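Local coordinates for 2-nitrobenzoate nitroreductase (Pseudomonas fluorescens, PDB 4Z85) that reduces the nitro group of 2-nitrobenzoate, working as an FMN-dependent flavoprotein of the flavoredoxin family, at the interface of chains A and B. Sequence-based numbering; all coordinates share one arbitrary frame. Chains: chain A/B, 2-nitrobenzoate nitroreductase.

Contact 1: the interface of chains A and B. Residues chain A 165, 167, 170, 172, 175; chain B 2, 4.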
loop_
_atom_site.group_PDB
_atom_site.type_symbol
_atom_site.label_atom_id
_atom_site.label_comp_id
_atom_site.label_asym_id
_atom_site.label_seq_id
_atom_site.Cartn_x
_atom_site.Cartn_y
_atom_site.Cartn_z
ATOM N N PHE A 165 10.129 17.905 1.948
ATOM C CA PHE A 165 11.241 16.947 1.974
ATOM C C PHE A 165 12.391 17.489 2.821
ATOM O O PHE A 165 12.707 18.674 2.720
ATOM C CB PHE A 165 11.795 16.672 0.576
ATOM C CG PHE A 165 10.771 16.293 -0.443
ATOM C CD1 PHE A 165 10.053 17.267 -1.118
ATOM C CD2 PHE A 165 10.569 14.959 -0.779
ATOM C CE1 PHE A 165 9.121 16.917 -2.079
ATOM C CE2 PHE A 165 9.640 14.609 -1.744
ATOM C CZ PHE A 165 8.919 15.584 -2.393
ATOM N N GLU A 167 16.067 18.290 3.017
ATOM C CA GLU A 167 16.778 18.745 1.823
ATOM C C GLU A 167 17.618 17.652 1.175
ATOM O O GLU A 167 17.716 17.583 -0.047
ATOM C CB GLU A 167 17.661 19.951 2.151
ATOM C CG GLU A 167 17.383 21.141 1.263
ATOM C CD GLU A 167 18.136 22.377 1.700
ATOM O OE1 GLU A 167 19.352 22.262 1.974
ATOM O OE2 GLU A 167 17.508 23.458 1.774
ATOM N N ILE A 170 15.766 15.233 -1.600
ATOM C CA ILE A 170 15.116 15.727 -2.807
ATOM C C ILE A 170 16.115 16.393 -3.744
ATOM O O ILE A 170 16.950 17.192 -3.320
ATOM C CB ILE A 170 13.967 16.722 -2.454
ATOM C CG1 ILE A 170 13.293 17.272 -3.714
ATOM C CG2 ILE A 170 14.464 17.854 -1.555
ATOM C CD1 ILE A 170 12.468 16.246 -4.488
ATOM N N GLU A 172 15.910 18.964 -6.056
ATOM C CA GLU A 172 14.959 20.025 -6.377
ATOM C C GLU A 172 15.046 20.465 -7.839
ATOM O O GLU A 172 14.031 20.801 -8.455
ATOM C CB GLU A 172 15.177 21.223 -5.452
ATOM C CG GLU A 172 14.170 22.345 -5.648
ATOM C CD GLU A 172 14.414 23.517 -4.718
ATOM O OE1 GLU A 172 15.514 24.109 -4.783
ATOM O OE2 GLU A 172 13.504 23.850 -3.927
ATOM N N LEU A 175 13.448 17.601 -9.727
ATOM C CA LEU A 175 12.140 17.225 -9.180
ATOM C C LEU A 175 12.044 15.716 -9.009
ATOM O O LEU A 175 11.076 15.089 -9.437
ATOM C CB LEU A 175 11.004 17.735 -10.067
ATOM C CG LEU A 175 10.811 19.246 -10.001
ATOM C CD1 LEU A 175 9.649 19.682 -10.876
ATOM C CD2 LEU A 175 10.591 19.665 -8.562
ATOM N N THR B 2 12.677 21.489 2.411
ATOM C CA THR B 2 12.243 21.897 1.078
ATOM C C THR B 2 10.747 21.643 0.892
ATOM O O THR B 2 10.250 20.568 1.232
ATOM C CB THR B 2 13.036 21.153 -0.018
ATOM O OG1 THR B 2 14.434 21.413 0.147
ATOM C CG2 THR B 2 12.603 21.594 -1.412
ATOM N N ILE B 4 7.530 21.688 -1.960
ATOM C CA ILE B 4 7.142 21.724 -3.365
ATOM C C ILE B 4 5.630 21.641 -3.506
ATOM O O ILE B 4 5.021 20.673 -3.053
ATOM C CB ILE B 4 7.768 20.573 -4.161
ATOM C CG1 ILE B 4 9.299 20.662 -4.143
ATOM C CG2 ILE B 4 7.231 20.569 -5.576
ATOM C CD1 ILE B 4 9.972 19.596 -4.972
#
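B:Thr2 and A:Phe165 pair through their backbones: A:Phe165 N donates to B:Thr2 O at 2.8 Å, in the carbonyl plane, and B:Thr2 N donates back to A:Phe165 O at 2.8 Å. This two-bond grip fixes the N-terminal segment of chain B against the end of a chain A strand. From CB outward, the B:Thr2 side chain is met on several sides by chain A. B:Thr2 CB lies against the A:Ile170 branch methyl CG2, 3.9 Å away. There it forks: the hydroxyl OG1 of B:Thr2, anti to the carbonyl carbon (chi1 -58°), turns to the aliphatic part of A:Glu167, 3.2 Å from A:Glu167 CG, the two side chains roughly perpendicular. The other branch, the methyl CG2 of B:Thr2, diverges towards A:Glu172, 3.5 Å from its carboxylate oxygen OE2. Two residues on, B:Ile4 reaches in with its end methyl: B:Ile4 CD1 touches A:Leu175 CD2 at 3.6 Å and A:Phe165 CE1 at 4.0 Å. A:Ile170 CD1 sits over the centre of one face of the A:Phe165 ring, backing it from within chain A. The site joins B:Thr2 and short strand 3-5 of chain B to the end of strand 153-165, the short helical turn 167-169, strand 170-171 and the following loop of chain A.

Contact 2: the interface of chains A and B. Residues chain A 50-51, 53-54, 56, 157; chain B 149, 153, 155.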
loop_
_atom_site.group_PDB
_atom_site.type_symbol
_atom_site.label_atom_id
_atom_site.label_comp_id
_atom_site.label_asym_id
_atom_site.label_seq_id
_atom_site.Cartn_x
_atom_site.Cartn_y
_atom_site.Cartn_z
ATOM N N MET A 50 -3.411 6.583 -5.114
ATOM C CA MET A 50 -4.366 6.099 -6.085
ATOM C C MET A 50 -4.112 6.685 -7.461
ATOM O O MET A 50 -4.321 6.005 -8.468
ATOM C CB MET A 50 -5.785 6.409 -5.630
ATOM C CG MET A 50 -6.238 5.551 -4.444
ATOM S SD MET A 50 -6.672 3.847 -4.904
ATOM C CE MET A 50 -5.281 2.888 -4.335
ATOM N N GLY A 51 -3.649 7.931 -7.507
ATOM C CA GLY A 51 -3.405 8.509 -8.829
ATOM C C GLY A 51 -2.679 9.832 -8.761
ATOM O O GLY A 51 -2.464 10.361 -7.672
ATOM N N ASP A 53 -3.520 12.588 -11.078
ATOM C CA ASP A 53 -4.329 13.654 -11.695
ATOM C C ASP A 53 -5.833 13.449 -11.466
ATOM O O ASP A 53 -6.505 12.838 -12.286
ATOM C CB ASP A 53 -4.033 13.724 -13.199
ATOM C CG ASP A 53 -4.849 14.790 -13.914
ATOM O OD1 ASP A 53 -5.277 15.748 -13.246
ATOM O OD2 ASP A 53 -5.049 14.666 -15.142
ATOM N N PRO A 54 -6.359 13.961 -10.347
ATOM C CA PRO A 54 -5.657 14.697 -9.293
ATOM C C PRO A 54 -4.809 13.773 -8.405
ATOM O O PRO A 54 -5.079 12.569 -8.403
ATOM C CB PRO A 54 -6.800 15.321 -8.496
ATOM C CG PRO A 54 -7.911 14.388 -8.662
ATOM C CD PRO A 54 -7.800 13.844 -10.061
ATOM N N LEU A 56 -4.164 11.791 -5.690
ATOM C CA LEU A 56 -5.021 11.276 -4.629
ATOM C C LEU A 56 -4.414 10.025 -4.012
ATOM O O LEU A 56 -3.713 9.260 -4.700
ATOM C CB LEU A 56 -6.408 10.913 -5.148
ATOM C CG LEU A 56 -7.276 12.014 -5.769
ATOM C CD1 LEU A 56 -8.691 11.472 -5.986
ATOM C CD2 LEU A 56 -7.305 13.243 -4.895
ATOM N N PHE A 157 -10.135 9.571 1.364
ATOM C CA PHE A 157 -9.420 9.916 0.146
ATOM C C PHE A 157 -8.896 11.328 0.292
ATOM O O PHE A 157 -9.672 12.276 0.496
ATOM C CB PHE A 157 -10.314 9.787 -1.088
ATOM C CG PHE A 157 -10.689 8.374 -1.402
ATOM C CD1 PHE A 157 -11.751 7.764 -0.745
ATOM C CD2 PHE A 157 -9.973 7.637 -2.346
ATOM C CE1 PHE A 157 -12.093 6.456 -1.034
ATOM C CE2 PHE A 157 -10.313 6.321 -2.633
ATOM C CZ PHE A 157 -11.379 5.733 -1.973
ATOM N N PHE B 149 -12.032 6.453 -11.556
ATOM C CA PHE B 149 -11.237 7.570 -11.085
ATOM C C PHE B 149 -11.403 8.698 -12.104
ATOM O O PHE B 149 -11.815 9.812 -11.787
ATOM C CB PHE B 149 -9.775 7.107 -10.956
ATOM C CG PHE B 149 -8.857 8.075 -10.286
ATOM C CD1 PHE B 149 -8.187 9.038 -11.029
ATOM C CD2 PHE B 149 -8.596 7.979 -8.928
ATOM C CE1 PHE B 149 -7.308 9.914 -10.423
ATOM C CE2 PHE B 149 -7.714 8.852 -8.314
ATOM C CZ PHE B 149 -7.073 9.831 -9.063
ATOM N N ARG B 153 -8.524 5.906 -15.740
ATOM C CA ARG B 153 -8.073 5.209 -14.530
ATOM C C ARG B 153 -9.257 4.763 -13.686
ATOM O O ARG B 153 -10.235 5.488 -13.577
ATOM C CB ARG B 153 -7.175 6.125 -13.713
ATOM C CG ARG B 153 -6.378 5.448 -12.616
ATOM C CD ARG B 153 -5.236 6.372 -12.240
ATOM N NE ARG B 153 -4.362 5.831 -11.215
ATOM C CZ ARG B 153 -3.464 4.876 -11.420
ATOM N NH1 ARG B 153 -3.317 4.331 -12.626
ATOM N NH2 ARG B 153 -2.711 4.463 -10.416
ATOM N N MET B 155 -10.479 2.549 -9.937
ATOM C CA MET B 155 -10.155 1.863 -8.694
ATOM C C MET B 155 -10.967 0.575 -8.600
ATOM O O MET B 155 -12.200 0.604 -8.544
ATOM C CB MET B 155 -10.428 2.773 -7.504
ATOM C CG MET B 155 -9.430 3.935 -7.412
ATOM S SD MET B 155 -9.796 5.109 -6.106
ATOM C CE MET B 155 -11.314 5.813 -6.754
#
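B:Arg153 of one flavin reductase-like domain holds the backbone carbonyl of A:Met50 in the other, within this two-fold symmetric interface. The polar part is a side-on grip of one oxygen by two nitrogens: B:Arg153 NE to A:Met50 O at 2.8 Å and B:Arg153 NH2 to the same A:Met50 O at 3.0 Å. NE lies in the carbonyl plane, whereas NH2 stands 42° out of it; the oxygen itself is close to the guanidinium plane. The arm runs extended from CG to NE, which carries the head across to strand 47-52. A leucine in its place would probably leave the A:Met50 carbonyl without both of these donors and strand 47-52 less firmly tied to the partner chain. The aromatic part centres on B:Phe149, whose CG is anti to the backbone N (chi1 -171°), sending the ring among A:Gly51, A:Pro54 and A:Leu56. A:Leu56 CD1 meets ring atom CE2 of B:Phe149 at 3.6 Å, and the carbonyl oxygen O of A:Pro54, which follows a cis peptide bond, lies in plane at the ring edge, 3.5 Å from B:Phe149 CZ. Sulfur contacts form the third group: A:Met50 SD lies crosswise to B:Met155 SD at 3.6 Å, and A:Phe157 CE2 lies 3.7 Å from B:Met155 SD.

Contact 3: the interface of chains A and B. Residues chain A 101, 191-193; chain B 200-203.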
loop_
_atom_site.group_PDB
_atom_site.type_symbol
_atom_site.label_atom_id
_atom_site.label_comp_id
_atom_site.label_asym_id
_atom_site.label_seq_id
_atom_site.Cartn_x
_atom_site.Cartn_y
_atom_site.Cartn_z
ATOM N N VAL A 101 5.431 4.065 16.321
ATOM C CA VAL A 101 4.786 2.909 16.914
ATOM C C VAL A 101 4.101 3.283 18.235
ATOM O O VAL A 101 3.000 2.802 18.522
ATOM C CB VAL A 101 5.788 1.765 17.121
ATOM C CG1 VAL A 101 5.181 0.648 17.957
ATOM C CG2 VAL A 101 6.248 1.241 15.760
ATOM N N PRO A 191 3.796 -7.330 14.625
ATOM C CA PRO A 191 4.490 -6.093 14.983
ATOM C C PRO A 191 5.852 -5.993 14.307
ATOM O O PRO A 191 6.838 -5.641 14.940
ATOM C CB PRO A 191 4.641 -6.218 16.505
ATOM C CG PRO A 191 4.831 -7.671 16.702
ATOM C CD PRO A 191 3.919 -8.350 15.683
ATOM N N ASN A 192 5.898 -6.296 13.012
ATOM C CA ASN A 192 7.166 -6.395 12.309
ATOM C C ASN A 192 7.287 -5.356 11.212
ATOM O O ASN A 192 6.291 -5.024 10.565
ATOM C CB ASN A 192 7.311 -7.804 11.746
ATOM C CG ASN A 192 7.322 -8.847 12.844
ATOM O OD1 ASN A 192 8.291 -8.950 13.591
ATOM N ND2 ASN A 192 6.233 -9.584 12.981
ATOM N N TYR A 193 8.500 -4.844 11.029
ATOM C CA TYR A 193 8.782 -3.793 10.060
ATOM C C TYR A 193 9.961 -4.192 9.197
ATOM O O TYR A 193 10.924 -4.765 9.686
ATOM C CB TYR A 193 9.062 -2.465 10.787
ATOM C CG TYR A 193 7.847 -2.044 11.548
ATOM C CD1 TYR A 193 7.568 -2.569 12.813
ATOM C CD2 TYR A 193 6.929 -1.171 10.981
ATOM C CE1 TYR A 193 6.416 -2.222 13.488
ATOM C CE2 TYR A 193 5.791 -0.811 11.657
ATOM C CZ TYR A 193 5.534 -1.339 12.898
ATOM O OH TYR A 193 4.372 -0.976 13.532
ATOM N N VAL B 200 12.790 -5.428 11.823
ATOM C CA VAL B 200 12.792 -5.182 13.259
ATOM C C VAL B 200 11.392 -5.365 13.802
ATOM O O VAL B 200 10.382 -5.111 13.136
ATOM C CB VAL B 200 13.284 -3.778 13.639
ATOM C CG1 VAL B 200 14.732 -3.600 13.256
ATOM C CG2 VAL B 200 12.412 -2.688 13.019
ATOM N N ARG B 201 11.354 -5.825 15.035
ATOM C CA ARG B 201 10.126 -5.982 15.772
ATOM C C ARG B 201 9.957 -4.751 16.640
ATOM O O ARG B 201 10.852 -4.406 17.416
ATOM C CB ARG B 201 10.184 -7.243 16.620
ATOM C CG ARG B 201 8.921 -7.585 17.356
ATOM C CD ARG B 201 9.094 -8.962 17.975
ATOM N NE ARG B 201 7.862 -9.739 17.915
ATOM C CZ ARG B 201 6.963 -9.778 18.887
ATOM N NH1 ARG B 201 7.180 -9.108 20.005
ATOM N NH2 ARG B 201 5.865 -10.509 18.749
ATOM N N LEU B 202 8.834 -4.066 16.482
ATOM C CA LEU B 202 8.526 -2.907 17.301
ATOM C C LEU B 202 7.109 -3.086 17.816
ATOM O O LEU B 202 6.155 -3.034 17.049
ATOM C CB LEU B 202 8.683 -1.604 16.514
ATOM C CG LEU B 202 10.064 -1.274 15.927
ATOM C CD1 LEU B 202 9.996 -0.035 15.049
ATOM C CD2 LEU B 202 11.084 -1.060 17.034
ATOM N N THR B 203 6.961 -3.336 19.115
ATOM C CA THR B 203 5.639 -3.639 19.642
ATOM C C THR B 203 4.969 -2.390 20.196
ATOM O O THR B 203 5.623 -1.456 20.668
ATOM C CB THR B 203 5.688 -4.719 20.738
ATOM O OG1 THR B 203 6.440 -4.231 21.850
ATOM C CG2 THR B 203 6.339 -5.981 20.210
HETATM O O HOH W 1 3.827 -2.675 15.738
HETATM O O HOH W 2 8.769 -10.835 15.521
#
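A:Tyr193 and B:Val200 form an antiparallel bridge, and A:Asn192 with B:Arg201 forms the next, so short strands 192-195 and 199-201 join edge to edge across the subunits. A:Tyr193 N donates to B:Val200 O at 2.8 Å, and B:Val200 N returns a bond to A:Tyr193 O at 2.9 Å. Beyond this pair, B:Leu202 N donates to A:Pro191 O at 3.0 Å. The close-packed part is built on B:Leu202 and A:Pro191. B:Leu202 CB fits between A:Val101 CG2 from helix 94-103 and A:Tyr193 CE1, at 3.8 Å from each, the tyrosine side chain lying across the leucine. A chi1 of -62° swings the A:Tyr193 ring away from its own carbonyl and beside its backbone N, which lays it along the partner segment, one edge towards B:Val200 O. B:Arg201 runs parallel beside A:Pro191, whose CG packs over one face of the guanidinium, nearer the edge than the middle, 3.6 Å from B:Arg201 NH2. The looser part is bridged by water. At the ring's far end the phenol hydroxyl OH of A:Tyr193 is linked to B:Leu202 O through water 1. The A:Asn192 amide is turned 62° from the B:Arg201 guanidinium plane and meets it through solvent: water 2 lies 2.7 Å from A:Asn192 OD1 and, at the guanidinium edge, 2.8 Å from B:Arg201 NE.

The three contacts are spread over the two-chain assembly: by the centres of their C-alpha atoms, contact 1 and contact 2 lie about 23 Å apart, contacts 1 and 3 about 29 Å, and contacts 2 and 3 about 30 Å. Strand 153-165 connects the first two, giving A:Phe165 to contact 1 and A:Phe157 and, from the other copy, B:Arg153 and B:Met155 to contact 2. Contact 3 uses later segments and helix 94-103. Each has a twin with the chains exchanged, so the N-terminal segment, several strands and segments towards the C-terminus engage the partner, which suggests, without proving, a working dimer.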